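A-adding tRNA nucleotidyltransferase (Aquifex aeolicus, PDB 4WBY) adds the terminal adenosine to tRNA ending in CC, using ATP and magnesium, to complete the 3' CCA end. Local coordinates at residues P6-E11 with E42-D47. Numbering follows the deposited sequence.
Sequences PENIEE and EVWDVD. With SO4 (sulfate ion), chain F.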
loop_
_atom_site.group_PDB
_atom_site.type_symbol
_atom_site.label_atom_id
_atom_site.label_comp_id
_atom_site.label_asym_id
_atom_site.label_seq_id
_atom_site.Cartn_x
_atom_site.Cartn_y
_atom_site.Cartn_z
ATOM N N PRO A 6 -5.368 12.892 -20.219
ATOM C CA PRO A 6 -4.708 13.918 -19.404
ATOM C C PRO A 6 -3.565 14.603 -20.139
ATOM O O PRO A 6 -2.850 13.954 -20.905
ATOM C CB PRO A 6 -4.186 13.125 -18.206
ATOM C CG PRO A 6 -5.191 12.023 -18.058
ATOM C CD PRO A 6 -5.560 11.638 -19.468
ATOM N N GLU A 7 -3.415 15.904 -19.911
ATOM C CA GLU A 7 -2.442 16.693 -20.654
ATOM C C GLU A 7 -1.023 16.150 -20.516
ATOM O O GLU A 7 -0.241 16.247 -21.455
ATOM C CB GLU A 7 -2.489 18.159 -20.206
ATOM C CG GLU A 7 -3.669 18.926 -20.778
ATOM C CD GLU A 7 -3.568 20.428 -20.557
ATOM O OE1 GLU A 7 -4.624 21.092 -20.535
ATOM O OE2 GLU A 7 -2.439 20.944 -20.414
ATOM N N ASN A 8 -0.682 15.571 -19.364
ATOM C CA ASN A 8 0.695 15.111 -19.190
ATOM C C ASN A 8 0.997 13.809 -19.940
ATOM O O ASN A 8 2.156 13.453 -20.105
ATOM C CB ASN A 8 1.036 14.955 -17.702
ATOM C CG ASN A 8 0.295 13.815 -17.049
ATOM O OD1 ASN A 8 -0.902 13.644 -17.259
ATOM N ND2 ASN A 8 1.005 13.028 -16.237
ATOM N N ILE A 9 -0.047 13.124 -20.411
ATOM C CA ILE A 9 0.078 11.851 -21.126
ATOM C C ILE A 9 -0.236 12.000 -22.622
ATOM O O ILE A 9 0.120 11.149 -23.425
ATOM C CB ILE A 9 -0.883 10.796 -20.508
ATOM C CG1 ILE A 9 -0.546 10.570 -19.035
ATOM C CG2 ILE A 9 -0.850 9.458 -21.245
ATOM C CD1 ILE A 9 -1.538 9.677 -18.373
ATOM N N GLU A 10 -0.880 13.102 -22.990
ATOM C CA GLU A 10 -1.411 13.293 -24.340
ATOM C C GLU A 10 -0.374 13.116 -25.454
ATOM O O GLU A 10 -0.625 12.393 -26.420
ATOM C CB GLU A 10 -2.061 14.681 -24.429
ATOM C CG GLU A 10 -2.276 15.216 -25.840
ATOM C CD GLU A 10 -3.480 14.612 -26.553
ATOM O OE1 GLU A 10 -4.137 13.709 -25.991
ATOM O OE2 GLU A 10 -3.770 15.054 -27.690
ATOM N N GLU A 11 0.790 13.747 -25.336
ATOM C CA GLU A 11 1.781 13.659 -26.414
ATOM C C GLU A 11 2.226 12.222 -26.668
ATOM O O GLU A 11 2.277 11.768 -27.815
ATOM C CB GLU A 11 3.002 14.532 -26.110
ATOM C CG GLU A 11 2.750 16.023 -26.219
ATOM C CD GLU A 11 4.034 16.840 -26.207
ATOM O OE1 GLU A 11 5.131 16.240 -26.158
ATOM O OE2 GLU A 11 3.946 18.085 -26.244
ATOM N N GLU A 42 -3.862 12.555 -10.747
ATOM C CA GLU A 42 -2.672 12.760 -11.556
ATOM C C GLU A 42 -1.952 11.432 -11.732
ATOM O O GLU A 42 -1.639 10.761 -10.753
ATOM C CB GLU A 42 -1.763 13.799 -10.892
ATOM C CG GLU A 42 -0.538 14.188 -11.684
ATOM C CD GLU A 42 0.259 15.293 -11.005
ATOM O OE1 GLU A 42 -0.333 16.057 -10.209
ATOM O OE2 GLU A 42 1.477 15.394 -11.256
ATOM N N VAL A 43 -1.710 11.031 -12.975
ATOM C CA VAL A 43 -1.077 9.742 -13.232
ATOM C C VAL A 43 0.242 9.895 -13.993
ATOM O O VAL A 43 0.311 10.573 -15.022
ATOM C CB VAL A 43 -2.021 8.814 -14.019
ATOM C CG1 VAL A 43 -3.173 8.367 -13.143
ATOM C CG2 VAL A 43 -2.572 9.542 -15.208
ATOM N N TRP A 44 1.295 9.269 -13.474
ATOM C CA TRP A 44 2.598 9.320 -14.129
ATOM C C TRP A 44 3.094 7.956 -14.561
ATOM O O TRP A 44 4.102 7.857 -15.261
ATOM C CB TRP A 44 3.627 9.982 -13.213
ATOM C CG TRP A 44 3.327 11.422 -13.032
ATOM C CD1 TRP A 44 2.687 12.004 -11.975
ATOM C CD2 TRP A 44 3.595 12.468 -13.969
ATOM N NE1 TRP A 44 2.563 13.356 -12.189
ATOM C CE2 TRP A 44 3.116 13.666 -13.405
ATOM C CE3 TRP A 44 4.212 12.511 -15.224
ATOM C CZ2 TRP A 44 3.225 14.894 -14.056
ATOM C CZ3 TRP A 44 4.323 13.729 -15.868
ATOM C CH2 TRP A 44 3.834 14.904 -15.283
ATOM N N ASP A 45 2.382 6.916 -14.142
ATOM C CA ASP A 45 2.693 5.545 -14.510
ATOM C C ASP A 45 1.593 5.071 -15.442
ATOM O O ASP A 45 0.455 4.877 -15.016
ATOM C CB ASP A 45 2.786 4.642 -13.269
ATOM C CG ASP A 45 3.995 4.952 -12.388
ATOM O OD1 ASP A 45 4.644 6.003 -12.569
ATOM O OD2 ASP A 45 4.288 4.136 -11.491
ATOM N N VAL A 46 1.919 4.915 -16.720
ATOM C CA VAL A 46 0.920 4.574 -17.715
ATOM C C VAL A 46 1.171 3.189 -18.286
ATOM O O VAL A 46 2.286 2.886 -18.733
ATOM C CB VAL A 46 0.902 5.606 -18.862
ATOM C CG1 VAL A 46 -0.272 5.363 -19.814
ATOM C CG2 VAL A 46 0.847 7.021 -18.305
ATOM N N ASP A 47 0.125 2.361 -18.267
ATOM C CA ASP A 47 0.186 0.997 -18.781
ATOM C C ASP A 47 -0.562 0.893 -20.099
ATOM O O ASP A 47 -1.714 1.329 -20.201
ATOM C CB ASP A 47 -0.404 0.008 -17.773
ATOM C CG ASP A 47 0.307 0.037 -16.440
ATOM O OD1 ASP A 47 1.519 0.345 -16.412
ATOM O OD2 ASP A 47 -0.355 -0.254 -15.415
HETATM S S SO4 F . -5.569 17.054 -17.204
HETATM O O1 SO4 F . -6.244 15.771 -16.979
HETATM O O2 SO4 F . -6.365 18.132 -16.616
HETATM O O3 SO4 F . -4.248 17.015 -16.573
HETATM O O4 SO4 F . -5.424 17.298 -18.633
HETATM O O HOH W 1 -2.379 13.025 -15.068
#
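Asn8 and Ile9, near the N-terminal end of helix 7-22, pack against Val43, Trp44 and Val46 where the chain runs into strand 45-51 of the nucleotidyltransferase head domain. This strand lies inside the mixed sheet and carries Asp45 and Asp47, the inferred magnesium ligands of the active site, neither of which touches segment 6-11. The backbone N of Glu7 donates a hydrogen bond, 2.8 Å long, to O4 of a sulfate ion, probably from the crystallisation liquor.

Asn8 makes the polar part of the contact. Its ND2 gives a fairly straight hydrogen bond to Val43 O, 2.8 Å long, that lies close to the amide plane. The same nitrogen rides over one face of the Trp44 six-membered ring, 3.2 Å above its plane, with the amide turned 77° from the indole, while CB approaches CH2 at the rim. A water joins the other end of the amide to the same valine, donating to Asn8 OD1 and accepting from Val43 N, so Asn8 holds Val43 O directly and Val43 N through the water.

Ile9 supplies the buried apolar half. Val46, whose backbone is hydrogen-bonded to Lys86 and Glu88 of strand 85-91, lays CG2 against CG1 and CD1 of Ile9, and Val43 also touches Ile37 of helix 32-38. With chi2 at 174° the isoleucine chain is extended, and its CD1 meets Val46 CG2 at 3.6 Å and presses to 3.3 Å from Val43 CG2, closer than two methyl carbons normally pack.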